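Local coordinates for GTPase-activating protein skywalker (Drosophila melanogaster, PDB 6R82) that stimulates GTP hydrolysis by Rab35 and so regulates the recycling of synaptic vesicle proteins, and is represented here by its TLDc domain alone, at residues 61-66 with 172-177; 67-72 with 167-172. All coordinates share one frame; numbering follows the deposited sequence.

In the fold
Both contacts lie in the TLDc domain and join the same two regions of the chain. Strands 57-63 and 68-73 are antiparallel neighbours, linked by the turn at 63-66. Interaction 1 pairs the end of the first strand with the start of strand 173-185. Interaction 2 sets the start of the second strand against the loop 167-172 that leads into strand 173-185. Their centres are about 8 Å apart, and G172 belongs to both. The F69 ring is the common element: its CZ lies 3.7 Å from CE2 of F174, and the two rings meet edge-to-face. T63 OG1 is also hydrogen-bonded to E67 OE1, which ties the turn to interaction 2.

Interaction 1 (61-66 with 172-177); sequences IKTCNN and GDFEIR
The F174 ring has CG1 of I176 at its edge, in the ring plane. I61 CG2 and T63 CG2 approach the ring obliquely; I61 CG2 lies 4.1 Å from F174 CE1. I61 and T63 each cross F174 at about a right angle. The R177 guanidinium has N66 OD1 at its edge, near its plane. The bond from R177 NH2 to N66 OD1 is very short, 2.3 Å, and the amide is turned 73° from the guanidinium. A bend at chi3 (-52°) brings the R177 chain back over the turn, with T63 O also near the guanidinium edge. The backbones hold the strands together. R177 N donates to K62 O at 2.7 Å, in the carbonyl plane. C64 N donates to E175 O at 2.9 Å, from above that carbonyl's plane. T63 CA also makes a C-H...O contact with E175 O. The E175 carboxylate has its salt bridge elsewhere, with R153. T63 and I176 form an antiparallel non-hydrogen-bonded pair. The short segments 61-63 and 173-176 cross at 103°, well off antiparallel, and a type I turn from T63 to N66 closes a beta hairpin, with strand 173-185 on the other side of strand 57-63 in the antiparallel TLDc sheet.

Interaction 2 (67-72 with 167-172); sequences EVFGAY and PLCPSG
This contact packs a loop of the TLDc domain against the start of a strand in its antiparallel beta sheet. The strand is 68-73, the second arm of a hairpin, and the loop 167-172 leads into strand 173-185. Packing, not backbone pairing, joins the two segments.

The aromatic contacts centre on F69. Its CG sits between the backbone N and the carbonyl carbon (chi1 55°), and its CA-CB bond points at the loop. L168 CB lies over one face of the ring, offset toward the rim. This is a CH-pi contact, 4.2 Å from CB to the ring centroid and 23° off the normal. L168 CD1 extends the packing to F69 CD2 at 3.8 Å. The two side chains cross obliquely. C169 SG comes to the same ring obliquely, 5.4 Å from its centroid, as a sulfur-aromatic contact. I146 of strand 146-149 touches both F69 and L168, so the pair is part of the buried core.

The remaining contacts are van der Waals and involve E67. Its chain bends at chi2 (114°), which lays the carboxylate along C169 CB. The carboxylate is buried, and its polar partners lie in the turn before it. OE1 is hydrogen-bonded to T63 OG1, and OE2 has a weak hydrogen bond from N65 ND2. An alanine here would remove both bonds and most of the contact with C169 CB, and would probably loosen the turn and its packing on the loop.

Two hydrogen bonds hold the loop: L168 N with T157 OG1, and D173 N with S171 OG. At the outer end, E67 and P170 meet tip to tip, with OE2 of E67 4.0 Å from CD of P170. The closest approach between the segments is E67 OE1 to C169 CB, 3.4 Å.

Interaction 1 (61-66 with 172-177)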
# COMPACT_ATOMS: atom_id res chain seq x y z
N ILE A 61 5.35 3.97 3.38
CA ILE A 61 6.61 4.36 2.74
C ILE A 61 7.12 5.63 3.41
O ILE A 61 6.38 6.61 3.55
CB ILE A 61 6.43 4.59 1.23
CG1 ILE A 61 6.02 3.29 0.54
CG2 ILE A 61 7.72 5.16 0.61
CD1 ILE A 61 5.34 3.47 -0.79
N LYS A 62 8.39 5.61 3.80
CA LYS A 62 9.10 6.80 4.26
C LYS A 62 10.18 7.11 3.22
O LYS A 62 11.10 6.30 3.02
CB LYS A 62 9.68 6.57 5.65
CG LYS A 62 8.63 6.55 6.79
CD LYS A 62 8.87 5.40 7.79
CE LYS A 62 7.57 4.88 8.40
NZ LYS A 62 6.76 4.08 7.43
N THR A 63 10.07 8.26 2.56
CA THR A 63 11.05 8.65 1.55
C THR A 63 12.26 9.34 2.18
O THR A 63 12.21 9.83 3.31
CB THR A 63 10.44 9.58 0.50
OG1 THR A 63 10.40 10.92 1.00
CG2 THR A 63 9.04 9.12 0.13
N CYS A 64 13.36 9.38 1.41
CA CYS A 64 14.54 10.11 1.85
C CYS A 64 14.29 11.61 1.94
O CYS A 64 15.05 12.31 2.61
CB CYS A 64 15.71 9.84 0.90
SG CYS A 64 16.24 8.10 0.80
N ASN A 65 13.23 12.10 1.29
CA ASN A 65 12.78 13.48 1.37
C ASN A 65 11.79 13.72 2.52
O ASN A 65 11.10 14.75 2.53
CB ASN A 65 12.14 13.89 0.03
CG ASN A 65 12.33 15.36 -0.29
OD1 ASN A 65 13.29 15.99 0.15
ND2 ASN A 65 11.42 15.91 -1.09
N ASN A 66 11.69 12.77 3.46
CA ASN A 66 10.88 12.87 4.68
C ASN A 66 9.37 12.95 4.40
O ASN A 66 8.61 13.38 5.27
CB ASN A 66 11.31 14.05 5.55
CG ASN A 66 12.80 14.09 5.77
OD1 ASN A 66 13.38 13.20 6.40
ND2 ASN A 66 13.45 15.12 5.24
N GLY A 172 7.45 14.04 -8.61
CA GLY A 172 6.77 12.82 -9.01
C GLY A 172 7.48 11.52 -8.66
O GLY A 172 6.90 10.45 -8.86
N ASP A 173 8.71 11.60 -8.15
CA ASP A 173 9.55 10.45 -7.85
C ASP A 173 9.97 10.50 -6.39
O ASP A 173 9.78 11.50 -5.69
CB ASP A 173 10.82 10.43 -8.72
CG ASP A 173 10.55 10.78 -10.16
OD1 ASP A 173 9.51 10.34 -10.71
OD2 ASP A 173 11.37 11.51 -10.75
N PHE A 174 10.59 9.41 -5.94
CA PHE A 174 11.10 9.35 -4.58
C PHE A 174 12.08 8.20 -4.47
O PHE A 174 12.08 7.27 -5.28
CB PHE A 174 9.97 9.20 -3.55
CG PHE A 174 9.06 8.02 -3.78
CD1 PHE A 174 9.32 6.78 -3.20
CD2 PHE A 174 7.92 8.14 -4.58
CE1 PHE A 174 8.48 5.70 -3.42
CE2 PHE A 174 7.09 7.07 -4.80
CZ PHE A 174 7.37 5.85 -4.22
N GLU A 175 12.93 8.29 -3.45
CA GLU A 175 13.75 7.17 -3.01
C GLU A 175 13.24 6.72 -1.66
O GLU A 175 12.88 7.54 -0.81
CB GLU A 175 15.22 7.56 -2.91
CG GLU A 175 16.15 6.36 -3.00
CD GLU A 175 17.55 6.68 -2.52
OE1 GLU A 175 17.79 7.84 -2.14
OE2 GLU A 175 18.40 5.77 -2.53
N ILE A 176 13.21 5.41 -1.45
CA ILE A 176 12.63 4.81 -0.26
C ILE A 176 13.70 4.74 0.82
O ILE A 176 14.73 4.08 0.65
CB ILE A 176 12.05 3.42 -0.56
CG1 ILE A 176 10.85 3.56 -1.49
CG2 ILE A 176 11.66 2.70 0.74
CD1 ILE A 176 10.97 2.76 -2.77
N ARG A 177 13.46 5.44 1.93
CA ARG A 177 14.33 5.28 3.09
C ARG A 177 13.97 4.02 3.86
O ARG A 177 14.85 3.23 4.22
CB ARG A 177 14.24 6.50 4.00
CG ARG A 177 15.37 6.57 5.01
CD ARG A 177 15.03 7.47 6.18
NE ARG A 177 14.58 8.79 5.76
CZ ARG A 177 14.61 9.87 6.53
NH1 ARG A 177 15.08 9.80 7.77
NH2 ARG A 177 14.17 11.04 6.06

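Interaction 2 (67-72 with 167-172)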
# COMPACT_ATOMS: atom_id res chain seq x y z
N GLU A 67 8.92 12.54 3.22
CA GLU A 67 7.50 12.36 2.97
C GLU A 67 7.07 10.96 3.42
O GLU A 67 7.84 10.00 3.36
CB GLU A 67 7.18 12.55 1.48
CG GLU A 67 7.51 13.94 0.95
CD GLU A 67 8.63 13.93 -0.08
OE1 GLU A 67 9.01 12.83 -0.54
OE2 GLU A 67 9.13 15.03 -0.43
N VAL A 68 5.83 10.86 3.89
CA VAL A 68 5.28 9.63 4.45
C VAL A 68 3.91 9.41 3.83
O VAL A 68 3.03 10.28 3.94
CB VAL A 68 5.18 9.67 5.98
CG1 VAL A 68 4.30 8.53 6.49
CG2 VAL A 68 6.57 9.57 6.59
N PHE A 69 3.72 8.26 3.18
CA PHE A 69 2.47 7.92 2.53
C PHE A 69 2.43 6.41 2.35
O PHE A 69 3.37 5.69 2.70
CB PHE A 69 2.31 8.67 1.20
CG PHE A 69 3.45 8.47 0.24
CD1 PHE A 69 4.57 9.29 0.28
CD2 PHE A 69 3.40 7.45 -0.70
CE1 PHE A 69 5.61 9.10 -0.60
CE2 PHE A 69 4.45 7.25 -1.58
CZ PHE A 69 5.55 8.09 -1.53
N GLY A 70 1.31 5.91 1.81
CA GLY A 70 1.16 4.48 1.68
C GLY A 70 -0.24 4.10 1.24
O GLY A 70 -0.95 4.90 0.63
N ALA A 71 -0.62 2.86 1.55
CA ALA A 71 -1.93 2.38 1.12
C ALA A 71 -2.41 1.24 2.01
O ALA A 71 -1.62 0.40 2.45
CB ALA A 71 -1.90 1.89 -0.33
N TYR A 72 -3.71 1.21 2.25
CA TYR A 72 -4.39 0.04 2.78
C TYR A 72 -4.75 -0.85 1.60
O TYR A 72 -5.45 -0.41 0.68
CB TYR A 72 -5.63 0.47 3.58
CG TYR A 72 -6.51 -0.65 4.07
CD1 TYR A 72 -6.18 -1.36 5.22
CD2 TYR A 72 -7.65 -1.01 3.39
CE1 TYR A 72 -6.99 -2.40 5.67
CE2 TYR A 72 -8.47 -2.05 3.84
CZ TYR A 72 -8.12 -2.73 4.98
OH TYR A 72 -8.92 -3.75 5.42
N PRO A 167 -0.17 13.62 -6.87
CA PRO A 167 1.10 13.01 -6.45
C PRO A 167 1.28 13.15 -4.95
O PRO A 167 1.15 14.23 -4.38
CB PRO A 167 2.14 13.81 -7.24
CG PRO A 167 1.43 14.16 -8.51
CD PRO A 167 -0.02 14.40 -8.12
N LEU A 168 1.55 12.02 -4.29
CA LEU A 168 1.59 11.98 -2.83
C LEU A 168 2.87 12.58 -2.26
O LEU A 168 3.01 12.68 -1.03
CB LEU A 168 1.40 10.55 -2.34
CG LEU A 168 0.30 9.78 -3.08
CD1 LEU A 168 0.41 8.29 -2.84
CD2 LEU A 168 -1.07 10.28 -2.68
N CYS A 169 3.81 12.98 -3.11
CA CYS A 169 4.87 13.91 -2.75
C CYS A 169 5.00 14.90 -3.91
O CYS A 169 4.61 14.58 -5.04
CB CYS A 169 6.20 13.21 -2.47
SG CYS A 169 6.77 12.05 -3.73
N PRO A 170 5.50 16.11 -3.64
CA PRO A 170 5.49 17.15 -4.69
C PRO A 170 6.22 16.75 -5.97
O PRO A 170 5.63 16.82 -7.06
CB PRO A 170 6.14 18.35 -3.99
CG PRO A 170 5.86 18.12 -2.52
CD PRO A 170 6.02 16.63 -2.36
N SER A 171 7.48 16.34 -5.86
CA SER A 171 8.16 15.70 -6.98
C SER A 171 7.46 14.39 -7.32
O SER A 171 6.94 13.69 -6.45
CB SER A 171 9.63 15.46 -6.64
OG SER A 171 10.11 14.28 -7.26
N GLY A 172 7.45 14.04 -8.61
CA GLY A 172 6.77 12.82 -9.01
C GLY A 172 7.48 11.52 -8.66
O GLY A 172 6.90 10.45 -8.86